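Local coordinates for protein particle-associated glycoside hydrolase (Acinetobacter phage Fri1, PDB 6C72) that probably degrades the capsular polysaccharide of Acinetobacter baumannii as a trimeric phage tailspike, helping the virus reach and enter its host cell, at residues Leu317-Asn323 with Phe350-Lys356; Glu378-Leu382 with Gly405-Lys409; Leu382-Thr388 with Gly410-Thr415; Leu422-Phe428 with Phe444-Leu450. All coordinates share one frame; numbering follows the deposited sequence.

Interaction 1: residues Leu317-Asn323 with Phe350-Lys356; sequences LINCVFN and FLNCRFK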
# COMPACT_ATOMS: atom_id res chain seq x y z
N LEU A 317 4.19 2.32 -9.76
CA LEU A 317 5.53 1.92 -10.19
C LEU A 317 6.35 1.58 -8.95
O LEU A 317 6.70 2.46 -8.16
CB LEU A 317 6.16 3.05 -11.01
CG LEU A 317 5.28 3.44 -12.19
CD1 LEU A 317 4.66 4.84 -12.04
CD2 LEU A 317 6.02 3.29 -13.52
N ILE A 318 6.64 0.29 -8.77
CA ILE A 318 7.31 -0.23 -7.58
C ILE A 318 8.68 -0.75 -8.01
O ILE A 318 8.77 -1.60 -8.90
CB ILE A 318 6.51 -1.37 -6.92
CG1 ILE A 318 5.02 -1.02 -6.87
CG2 ILE A 318 7.05 -1.68 -5.54
CD1 ILE A 318 4.11 -2.24 -6.63
N ASN A 319 9.73 -0.26 -7.35
CA ASN A 319 11.09 -0.76 -7.56
C ASN A 319 11.46 -0.73 -9.04
O ASN A 319 12.02 -1.69 -9.58
CB ASN A 319 11.24 -2.16 -6.96
CG ASN A 319 12.67 -2.66 -6.97
OD1 ASN A 319 13.61 -1.86 -6.99
ND2 ASN A 319 12.84 -3.97 -6.95
N CYS A 320 11.14 0.37 -9.70
CA CYS A 320 11.46 0.56 -11.11
C CYS A 320 12.64 1.51 -11.24
O CYS A 320 12.96 2.26 -10.32
CB CYS A 320 10.25 1.10 -11.88
SG CYS A 320 8.88 -0.07 -11.99
N VAL A 321 13.30 1.45 -12.39
CA VAL A 321 14.42 2.33 -12.72
C VAL A 321 14.03 3.19 -13.91
O VAL A 321 13.55 2.67 -14.93
CB VAL A 321 15.71 1.54 -13.02
CG1 VAL A 321 16.81 2.49 -13.51
CG2 VAL A 321 16.17 0.76 -11.79
N PHE A 322 14.21 4.49 -13.78
CA PHE A 322 14.10 5.43 -14.88
C PHE A 322 15.49 6.01 -15.10
O PHE A 322 16.06 6.61 -14.19
CB PHE A 322 13.10 6.54 -14.56
CG PHE A 322 11.76 6.03 -14.13
CD1 PHE A 322 10.79 5.71 -15.08
CD2 PHE A 322 11.45 5.89 -12.78
CE1 PHE A 322 9.54 5.24 -14.69
CE2 PHE A 322 10.20 5.43 -12.38
CZ PHE A 322 9.24 5.09 -13.34
N ASN A 323 16.03 5.81 -16.29
CA ASN A 323 17.43 6.12 -16.55
C ASN A 323 17.57 6.74 -17.93
O ASN A 323 17.11 6.16 -18.92
CB ASN A 323 18.29 4.86 -16.41
CG ASN A 323 19.76 5.15 -16.38
OD1 ASN A 323 20.18 6.30 -16.43
ND2 ASN A 323 20.58 4.10 -16.29
N PHE A 350 5.07 6.64 -7.14
CA PHE A 350 6.44 6.20 -7.37
C PHE A 350 6.98 5.68 -6.05
O PHE A 350 7.19 6.46 -5.11
CB PHE A 350 7.30 7.33 -7.92
CG PHE A 350 6.85 7.84 -9.28
CD1 PHE A 350 7.26 7.21 -10.45
CD2 PHE A 350 6.06 8.96 -9.38
CE1 PHE A 350 6.88 7.67 -11.70
CE2 PHE A 350 5.65 9.43 -10.63
CZ PHE A 350 6.08 8.78 -11.80
N LEU A 351 7.16 4.36 -5.97
CA LEU A 351 7.57 3.65 -4.77
C LEU A 351 8.86 2.89 -5.04
O LEU A 351 8.95 2.15 -6.03
CB LEU A 351 6.49 2.68 -4.31
CG LEU A 351 5.06 3.20 -4.18
CD1 LEU A 351 4.11 2.07 -3.83
CD2 LEU A 351 4.99 4.30 -3.13
N ASN A 352 9.87 3.08 -4.18
CA ASN A 352 11.13 2.34 -4.24
C ASN A 352 11.82 2.47 -5.60
O ASN A 352 12.56 1.58 -6.01
CB ASN A 352 10.94 0.86 -3.89
CG ASN A 352 10.20 0.64 -2.57
OD1 ASN A 352 10.01 1.56 -1.79
ND2 ASN A 352 9.84 -0.61 -2.30
N CYS A 353 11.58 3.57 -6.31
CA CYS A 353 12.12 3.73 -7.64
C CYS A 353 13.43 4.50 -7.62
O CYS A 353 13.74 5.23 -6.67
CB CYS A 353 11.12 4.46 -8.55
SG CYS A 353 9.60 3.54 -8.91
N ARG A 354 14.18 4.38 -8.71
CA ARG A 354 15.46 5.05 -8.86
C ARG A 354 15.46 5.83 -10.17
O ARG A 354 15.15 5.29 -11.23
CB ARG A 354 16.61 4.05 -8.82
CG ARG A 354 16.81 3.58 -7.41
CD ARG A 354 17.73 2.39 -7.27
NE ARG A 354 17.31 1.21 -8.03
CZ ARG A 354 16.20 0.51 -7.80
NH1 ARG A 354 15.34 0.90 -6.85
NH2 ARG A 354 15.94 -0.57 -8.53
N PHE A 355 15.73 7.13 -10.06
CA PHE A 355 15.85 8.02 -11.20
C PHE A 355 17.34 8.26 -11.40
O PHE A 355 18.00 8.90 -10.57
CB PHE A 355 15.08 9.31 -10.95
CG PHE A 355 13.58 9.12 -10.84
CD1 PHE A 355 13.02 8.58 -9.70
CD2 PHE A 355 12.74 9.48 -11.89
CE1 PHE A 355 11.64 8.42 -9.60
CE2 PHE A 355 11.37 9.31 -11.80
CZ PHE A 355 10.82 8.77 -10.65
N LYS A 356 17.88 7.72 -12.49
CA LYS A 356 19.31 7.71 -12.72
C LYS A 356 19.65 8.58 -13.92
O LYS A 356 18.82 8.83 -14.80
CB LYS A 356 19.81 6.28 -12.97
CG LYS A 356 19.70 5.36 -11.78
CD LYS A 356 20.13 3.95 -12.14
CE LYS A 356 20.01 3.02 -10.95
NZ LYS A 356 20.24 1.62 -11.35
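F322 and F355 occupy the same place on successive turns of a parallel right-handed beta-helix, and their rings form an offset stack. The planes are 26° apart and the centroids 4.8 Å; F322 CD2 lies over one face of F355, displaced toward its rim. F350 supplies the side wall. Its edge receives F322 CZ at 3.9 Å from CE1, while methyl CD1 of L317 lodges against the same CE1 at 3.6 Å. A third filler is the sulfur of C353: lying beside the backbone N of its own residue (chi1 -67°), SG drops into the hollow bounded by F322 CE2, L317 CB and C320 CB, touching the ring carbon at 4.0 Å.

Between the two strand pairs each chain bends through an asparagine of positive phi, N319 over N352. The two stack only through backbone and CB, while their amides part, that of N319 to R354 and that of N352 to D279 of the second subunit. R354, kinked at chi3 (-57°), turns back so that NH1 and NH2 both donate to N319 OD1, NH2 at 3.1 Å, with the oxygen near the guanidinium plane. V321 CG2 packs against NH2, and the extended K356 chain slides past V321 CG1.

Backbone hydrogen bonds of the parallel pairing run along both arms, as from K356 N to F322 O. The aromatic pile runs on through F287 beneath one turn and F379 beyond the other, and V334 of strand 333-336 closes it from across the helix interior.

Interaction 2: residues Glu378-Leu382 with Gly405-Lys409; sequences EFDTL and GKDLK. With ZN (zinc ion), chain K.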
# COMPACT_ATOMS: atom_id res chain seq x y z
N GLU A 378 15.10 7.31 -5.27
CA GLU A 378 16.42 7.92 -5.40
C GLU A 378 16.47 8.81 -6.63
O GLU A 378 15.91 8.47 -7.68
CB GLU A 378 17.51 6.86 -5.50
CG GLU A 378 17.62 5.92 -4.32
CD GLU A 378 18.77 4.94 -4.48
OE1 GLU A 378 19.86 5.37 -4.90
OE2 GLU A 378 18.56 3.73 -4.23
N PHE A 379 17.13 9.95 -6.51
CA PHE A 379 17.23 10.92 -7.60
C PHE A 379 18.69 11.29 -7.82
O PHE A 379 19.36 11.75 -6.89
CB PHE A 379 16.39 12.16 -7.29
CG PHE A 379 14.91 11.90 -7.24
CD1 PHE A 379 14.13 12.00 -8.39
CD2 PHE A 379 14.30 11.54 -6.05
CE1 PHE A 379 12.76 11.75 -8.36
CE2 PHE A 379 12.93 11.29 -6.01
CZ PHE A 379 12.16 11.39 -7.17
N ASP A 380 19.20 11.07 -9.04
CA ASP A 380 20.55 11.51 -9.40
C ASP A 380 20.62 13.01 -9.64
O ASP A 380 21.71 13.59 -9.54
CB ASP A 380 21.05 10.78 -10.65
CG ASP A 380 21.59 9.40 -10.35
OD1 ASP A 380 21.55 8.99 -9.18
OD2 ASP A 380 22.02 8.71 -11.30
N THR A 381 19.51 13.64 -10.00
CA THR A 381 19.48 15.06 -10.31
C THR A 381 18.21 15.65 -9.72
O THR A 381 17.69 15.10 -8.74
CB THR A 381 19.59 15.25 -11.84
OG1 THR A 381 19.67 16.64 -12.17
CG2 THR A 381 18.42 14.60 -12.59
N LEU A 382 17.69 16.73 -10.30
CA LEU A 382 16.43 17.34 -9.84
C LEU A 382 15.35 16.29 -9.68
O LEU A 382 15.17 15.41 -10.53
CB LEU A 382 15.93 18.37 -10.86
CG LEU A 382 16.82 19.53 -11.30
CD1 LEU A 382 16.12 20.25 -12.43
CD2 LEU A 382 17.13 20.48 -10.14
N GLY A 405 22.08 14.49 -5.85
CA GLY A 405 22.76 15.66 -6.39
C GLY A 405 23.99 15.34 -7.20
O GLY A 405 24.95 16.11 -7.18
N LYS A 406 23.98 14.22 -7.92
CA LYS A 406 25.13 13.87 -8.75
C LYS A 406 25.27 14.83 -9.92
O LYS A 406 26.39 15.20 -10.30
CB LYS A 406 25.01 12.43 -9.23
CG LYS A 406 24.95 11.41 -8.09
CD LYS A 406 24.71 9.98 -8.56
CE LYS A 406 24.44 9.04 -7.38
NZ LYS A 406 23.89 7.70 -7.80
N ASP A 407 24.15 15.26 -10.50
CA ASP A 407 24.19 16.19 -11.62
C ASP A 407 23.82 17.59 -11.13
O ASP A 407 24.67 18.32 -10.61
CB ASP A 407 23.26 15.74 -12.74
CG ASP A 407 23.59 16.39 -14.07
OD1 ASP A 407 24.61 17.11 -14.15
OD2 ASP A 407 22.81 16.20 -15.03
N LEU A 408 22.56 17.98 -11.32
CA LEU A 408 22.08 19.26 -10.81
C LEU A 408 21.81 19.18 -9.31
O LEU A 408 21.38 18.16 -8.78
CB LEU A 408 20.83 19.72 -11.55
CG LEU A 408 21.05 20.00 -13.04
CD1 LEU A 408 19.77 20.49 -13.72
CD2 LEU A 408 22.19 20.99 -13.24
N LYS A 409 22.07 20.29 -8.62
CA LYS A 409 21.98 20.34 -7.17
C LYS A 409 20.65 20.84 -6.63
O LYS A 409 20.46 20.86 -5.41
CB LYS A 409 23.10 21.23 -6.62
CG LYS A 409 24.50 20.82 -7.05
CD LYS A 409 24.93 19.56 -6.33
CE LYS A 409 26.39 19.23 -6.61
NZ LYS A 409 26.81 18.05 -5.80
ZN ZN K . 21.59 4.41 -5.67
O HOH W 1 19.40 14.89 -6.48
O HOH W 2 19.84 17.01 -14.95
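With its CG beside the backbone N (chi1 -81°), D380 swings its carboxylate over to K406, whose chain, extended beyond CG, crosses it at a slant until NZ sits 3.0 Å from D380 OD1 in a salt bridge. NZ comes to OD1 from above the carboxylate plane, and the CD methylene of K406 also rests on the carboxylate; D380 OD2 is taken by the backbone N of G357. T381 has its hydroxyl opposite the backbone N (chi1 -176°), which carries OG1 to the N-H of L408 at 3.3 Å. There the same oxygen presses on L408 CB, and one water joins it to D407 OD2, itself salt-bridged to K358.

The main chain adds a straighter link, D407 N to D380 O at 3.1 Å, with a weak bond from K406 N to the same carbonyl. A second water accepts from G405 N and lies near the carbonyls of F379 and T381. At the far end, L382 CD1 and L408 CD1 touch at 3.9 Å.

E378 OE1 binds a zinc ion at 2.1 Å and also accepts from W404 NE1. Beside this zinc site meet the loops that follow neighbouring strands 378-379 and 402-403 of adjacent beta-helix turns.

Interaction 3: residues Leu382-Thr388 with Gly410-Thr415; sequences LAFSTTT and GFSYNT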
# COMPACT_ATOMS: atom_id res chain seq x y z
N LEU A 382 17.69 16.73 -10.30
CA LEU A 382 16.43 17.34 -9.84
C LEU A 382 15.35 16.29 -9.68
O LEU A 382 15.17 15.41 -10.53
CB LEU A 382 15.93 18.37 -10.86
CG LEU A 382 16.82 19.53 -11.30
CD1 LEU A 382 16.12 20.25 -12.43
CD2 LEU A 382 17.13 20.48 -10.14
N ALA A 383 14.61 16.38 -8.58
CA ALA A 383 13.46 15.49 -8.43
C ALA A 383 12.34 15.86 -9.39
O ALA A 383 11.71 14.98 -9.97
CB ALA A 383 12.97 15.49 -6.98
N PHE A 384 12.08 17.16 -9.58
CA PHE A 384 10.97 17.64 -10.41
C PHE A 384 11.47 18.67 -11.40
O PHE A 384 12.21 19.59 -11.02
CB PHE A 384 9.86 18.28 -9.56
CG PHE A 384 9.17 17.32 -8.67
CD1 PHE A 384 8.10 16.56 -9.14
CD2 PHE A 384 9.60 17.14 -7.36
CE1 PHE A 384 7.46 15.66 -8.31
CE2 PHE A 384 8.98 16.24 -6.53
CZ PHE A 384 7.90 15.50 -7.00
N SER A 385 11.05 18.54 -12.65
CA SER A 385 11.36 19.52 -13.69
C SER A 385 10.05 19.82 -14.42
O SER A 385 9.59 19.02 -15.24
CB SER A 385 12.44 19.00 -14.63
OG SER A 385 12.91 20.03 -15.49
N THR A 386 9.45 20.96 -14.11
CA THR A 386 8.18 21.36 -14.70
C THR A 386 8.46 22.23 -15.92
O THR A 386 8.88 23.39 -15.78
CB THR A 386 7.33 22.10 -13.68
OG1 THR A 386 7.12 21.26 -12.54
CG2 THR A 386 5.97 22.46 -14.26
N THR A 387 8.19 21.70 -17.11
CA THR A 387 8.44 22.48 -18.31
C THR A 387 7.45 23.64 -18.43
O THR A 387 7.85 24.78 -18.71
CB THR A 387 8.35 21.58 -19.55
OG1 THR A 387 9.15 20.41 -19.36
CG2 THR A 387 8.83 22.30 -20.79
N THR A 388 6.17 23.39 -18.16
CA THR A 388 5.13 24.39 -18.36
C THR A 388 5.06 25.31 -17.16
O THR A 388 4.70 24.89 -16.05
CB THR A 388 3.78 23.72 -18.61
OG1 THR A 388 3.92 22.70 -19.62
CG2 THR A 388 2.77 24.76 -19.08
N GLY A 410 19.73 21.28 -7.49
CA GLY A 410 18.48 21.84 -7.02
C GLY A 410 17.46 20.78 -6.64
O GLY A 410 17.58 19.59 -6.93
N PHE A 411 16.41 21.24 -5.95
CA PHE A 411 15.31 20.32 -5.67
C PHE A 411 14.40 20.18 -6.88
O PHE A 411 13.92 19.08 -7.18
CB PHE A 411 14.51 20.80 -4.45
CG PHE A 411 13.24 20.03 -4.21
CD1 PHE A 411 13.26 18.85 -3.51
CD2 PHE A 411 12.03 20.51 -4.68
CE1 PHE A 411 12.10 18.14 -3.28
CE2 PHE A 411 10.86 19.82 -4.46
CZ PHE A 411 10.89 18.63 -3.76
N SER A 412 14.15 21.28 -7.59
CA SER A 412 13.22 21.27 -8.70
C SER A 412 13.55 22.43 -9.61
O SER A 412 14.31 23.33 -9.25
CB SER A 412 11.77 21.36 -8.20
OG SER A 412 11.55 22.55 -7.47
N TYR A 413 12.99 22.39 -10.80
CA TYR A 413 13.09 23.47 -11.76
C TYR A 413 11.68 23.93 -12.09
O TYR A 413 10.82 23.11 -12.40
CB TYR A 413 13.82 23.02 -13.03
CG TYR A 413 13.57 23.91 -14.22
CD1 TYR A 413 14.16 25.17 -14.31
CD2 TYR A 413 12.72 23.51 -15.24
CE1 TYR A 413 13.91 26.00 -15.39
CE2 TYR A 413 12.46 24.32 -16.33
CZ TYR A 413 13.06 25.56 -16.40
OH TYR A 413 12.79 26.37 -17.49
N ASN A 414 11.43 25.24 -11.96
CA ASN A 414 10.19 25.84 -12.47
C ASN A 414 8.95 25.18 -11.88
O ASN A 414 7.92 25.05 -12.55
CB ASN A 414 10.17 25.79 -14.00
CG ASN A 414 9.16 26.74 -14.62
OD1 ASN A 414 8.90 27.82 -14.10
ND2 ASN A 414 8.58 26.32 -15.75
N THR A 415 9.03 24.71 -10.64
CA THR A 415 7.96 23.95 -10.01
C THR A 415 7.24 24.79 -8.95
O THR A 415 7.86 25.63 -8.28
CB THR A 415 8.53 22.66 -9.41
OG1 THR A 415 9.14 21.91 -10.47
CG2 THR A 415 7.45 21.81 -8.79
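F384 pairs with S412 and S385 with Y413 in a short parallel bridge, with CA atoms 4.6 and 4.7 Å apart, one rung of the beta-helix coil. Y413 N donates to F384 O at 2.9 Å and Y413 O receives T386 N, so Y413 is bonded through both N-H and C=O to the one neighbouring strand. Upstream, A383 N makes a weak bond to F411 O. Beyond Y413 the chain turns at N414, a residue of positive phi, and the regular pairing ends.

Of the paired residues, F384 and S412 point to one face, where S412 OG bonds N436, and S385 and Y413 to the other. Flanking the bridge, the F411 ring lies beside that of F384, its CZ meeting the F384 edge with the planes at 45°; F411 also stacks on F433 and meets F398 edge-to-face. L382, likewise flanking, spreads its two methyls apart, CD2 reaching 3.4 Å from G410 O and CD1 3.7 Å from Y413 CB. S385 OG rests against the Y413 ring at CD2, while N414 CB covers one face of that ring over its centre.

N414 brings its amide back across to the first strand: with CG opposite the backbone N (chi1 -163°), ND2 donates to T386 O at 2.9 Å, the acceptor lying 20° out of the amide plane, and also bonds T389 OG1. T386 OG1 and T415 OG1 stand 3.0 Å apart. T415 OG1 donates to Y413 O from above the carbonyl plane, on the opposite face from T386 N.

Interaction 4: residues Leu422-Phe428 with Phe444-Leu450; sequences LIEGNRF and FGVNTFL. With ZN (zinc ion), chain I.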
# COMPACT_ATOMS: atom_id res chain seq x y z
N LEU A 422 3.67 17.68 1.20
CA LEU A 422 4.47 17.42 2.40
C LEU A 422 5.82 16.83 2.02
O LEU A 422 5.89 15.81 1.33
CB LEU A 422 3.72 16.48 3.35
CG LEU A 422 4.48 16.06 4.62
CD1 LEU A 422 4.89 17.28 5.44
CD2 LEU A 422 3.64 15.12 5.46
N ILE A 423 6.88 17.45 2.53
CA ILE A 423 8.26 17.04 2.29
C ILE A 423 8.84 16.61 3.63
O ILE A 423 9.08 17.44 4.52
CB ILE A 423 9.08 18.18 1.66
CG1 ILE A 423 8.47 18.54 0.30
CG2 ILE A 423 10.57 17.81 1.57
CD1 ILE A 423 9.15 19.68 -0.40
N GLU A 424 9.06 15.30 3.79
CA GLU A 424 9.32 14.71 5.10
C GLU A 424 10.18 13.46 4.96
O GLU A 424 9.96 12.65 4.06
CB GLU A 424 7.99 14.38 5.77
CG GLU A 424 8.09 13.50 7.00
CD GLU A 424 6.72 13.24 7.61
OE1 GLU A 424 5.97 12.41 7.04
OE2 GLU A 424 6.39 13.87 8.65
N GLY A 425 11.12 13.29 5.90
CA GLY A 425 11.92 12.09 5.97
C GLY A 425 12.95 11.92 4.87
O GLY A 425 13.47 10.81 4.72
N ASN A 426 13.23 12.96 4.08
CA ASN A 426 14.10 12.87 2.92
C ASN A 426 15.57 13.09 3.30
O ASN A 426 15.89 13.71 4.31
CB ASN A 426 13.67 13.88 1.86
CG ASN A 426 12.24 13.64 1.39
OD1 ASN A 426 11.99 12.76 0.57
ND2 ASN A 426 11.30 14.40 1.93
N ARG A 427 16.47 12.57 2.46
CA ARG A 427 17.90 12.83 2.57
C ARG A 427 18.31 13.74 1.42
O ARG A 427 18.27 13.35 0.25
CB ARG A 427 18.71 11.54 2.55
CG ARG A 427 18.49 10.71 3.77
CD ARG A 427 19.79 10.09 4.18
NE ARG A 427 20.36 9.34 3.07
CZ ARG A 427 21.25 8.37 3.23
NH1 ARG A 427 21.66 8.05 4.45
NH2 ARG A 427 21.71 7.72 2.17
N PHE A 428 18.74 14.95 1.77
CA PHE A 428 19.11 15.97 0.80
C PHE A 428 20.63 16.08 0.77
O PHE A 428 21.24 16.70 1.64
CB PHE A 428 18.45 17.30 1.14
CG PHE A 428 16.95 17.31 0.97
CD1 PHE A 428 16.37 17.11 -0.28
CD2 PHE A 428 16.11 17.56 2.05
CE1 PHE A 428 14.98 17.13 -0.44
CE2 PHE A 428 14.73 17.59 1.90
CZ PHE A 428 14.17 17.38 0.66
N PHE A 444 7.18 21.20 5.37
CA PHE A 444 8.40 20.46 5.65
C PHE A 444 8.30 19.87 7.05
O PHE A 444 8.05 20.60 8.02
CB PHE A 444 9.63 21.38 5.59
CG PHE A 444 9.99 21.84 4.21
CD1 PHE A 444 9.35 22.94 3.64
CD2 PHE A 444 10.99 21.21 3.49
CE1 PHE A 444 9.69 23.37 2.36
CE2 PHE A 444 11.33 21.63 2.21
CZ PHE A 444 10.69 22.71 1.64
N GLY A 445 8.48 18.56 7.15
CA GLY A 445 8.70 17.90 8.43
C GLY A 445 10.18 17.77 8.72
O GLY A 445 11.00 18.58 8.30
N VAL A 446 10.52 16.72 9.47
CA VAL A 446 11.92 16.38 9.64
C VAL A 446 12.49 15.92 8.31
O VAL A 446 11.87 15.11 7.61
CB VAL A 446 12.09 15.29 10.71
CG1 VAL A 446 13.53 14.80 10.74
CG2 VAL A 446 11.67 15.81 12.07
N ASN A 447 13.65 16.45 7.94
CA ASN A 447 14.43 15.98 6.80
C ASN A 447 15.91 15.99 7.20
O ASN A 447 16.30 16.61 8.19
CB ASN A 447 14.19 16.84 5.54
CG ASN A 447 12.78 16.67 4.97
OD1 ASN A 447 12.48 15.70 4.27
ND2 ASN A 447 11.90 17.63 5.29
N THR A 448 16.73 15.26 6.44
CA THR A 448 18.16 15.20 6.70
C THR A 448 18.92 15.97 5.63
O THR A 448 18.80 15.66 4.44
CB THR A 448 18.64 13.75 6.76
OG1 THR A 448 17.96 13.09 7.83
CG2 THR A 448 20.16 13.70 7.05
N PHE A 449 19.75 16.92 6.05
CA PHE A 449 20.48 17.77 5.13
C PHE A 449 21.96 17.41 5.19
O PHE A 449 22.56 17.41 6.26
CB PHE A 449 20.22 19.24 5.44
CG PHE A 449 18.78 19.60 5.32
CD1 PHE A 449 18.24 19.98 4.09
CD2 PHE A 449 17.93 19.46 6.40
CE1 PHE A 449 16.87 20.28 3.95
CE2 PHE A 449 16.57 19.75 6.27
CZ PHE A 449 16.04 20.15 5.04
N LEU A 450 22.51 17.03 4.04
CA LEU A 450 23.88 16.52 3.94
C LEU A 450 24.70 17.40 3.01
O LEU A 450 24.17 18.07 2.11
CB LEU A 450 23.90 15.09 3.42
CG LEU A 450 23.11 14.11 4.29
CD1 LEU A 450 22.83 12.82 3.53
CD2 LEU A 450 23.90 13.85 5.56
ZN ZN I . 4.88 12.20 9.20
O HOH W 3 8.32 14.89 10.21
O HOH W 4 4.77 13.44 11.33
O HOH W 5 3.04 12.48 7.91
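N447 and N426 lie side by side with amide planes only 13° apart, and this pair forms the tight middle of the contact. N447 OD1 accepts both from N426 N at 2.8 Å and from N426 ND2, whose other acceptor is F398 O. N447 ND2 points the other way, meeting I423 O at 2.9 Å from above the carbonyl plane, while G445 N reaches that oxygen from the opposite face. With OD1 accepting twice and ND2 donating, both ends of the N447 amide are used, which fixes its rotation.

On the interior face F428 CD2 presses F449 CE1 at 3.4 Å, the rings near parallel but slid so far that they barely overlap. I423 lies along F444, methyl CG2 touching CD2 at 3.9 Å. A hydrogen-bonded pair of asparagines at equivalent bends, with aromatic rings side by side within, is the asparagine-ladder pattern of parallel beta-helices.

The outward side is looser. R427, bent at chi2 and chi3, brings just CD within 4.1 Å of L450 CD1. E424, extended beyond CG, sends its carboxylate past G445 to chelate a zinc ion through OE1 and OE2, the latter at 2.3 Å. Two waters also bind the metal, and a third water links E424 OE2 to the N of V446. K370 of the second subunit hydrogen-bonds G425 O.

Overall arrangement
The four contacts sample successive turns of one beta-helix. Interactions 1 and 4 have the largest share of buried residues and the most regular parallel pairing, with aromatic rings inside and asparagines at the bends; both touch the second subunit, as does interaction 2 through E378 alone. Interaction 2 joins interaction 1 directly, F355 N meeting E378 O at 2.7 Å, but its chemistry is that of a surface loop, with a salt bridge and waters. Interaction 3 shares L382 with it and continues the same two turns into a short parallel rung, touched by no other chain. Its F411 packs on F428 and I423 of interaction 4. Zinc is bound at the outer edges of interactions 2 and 4.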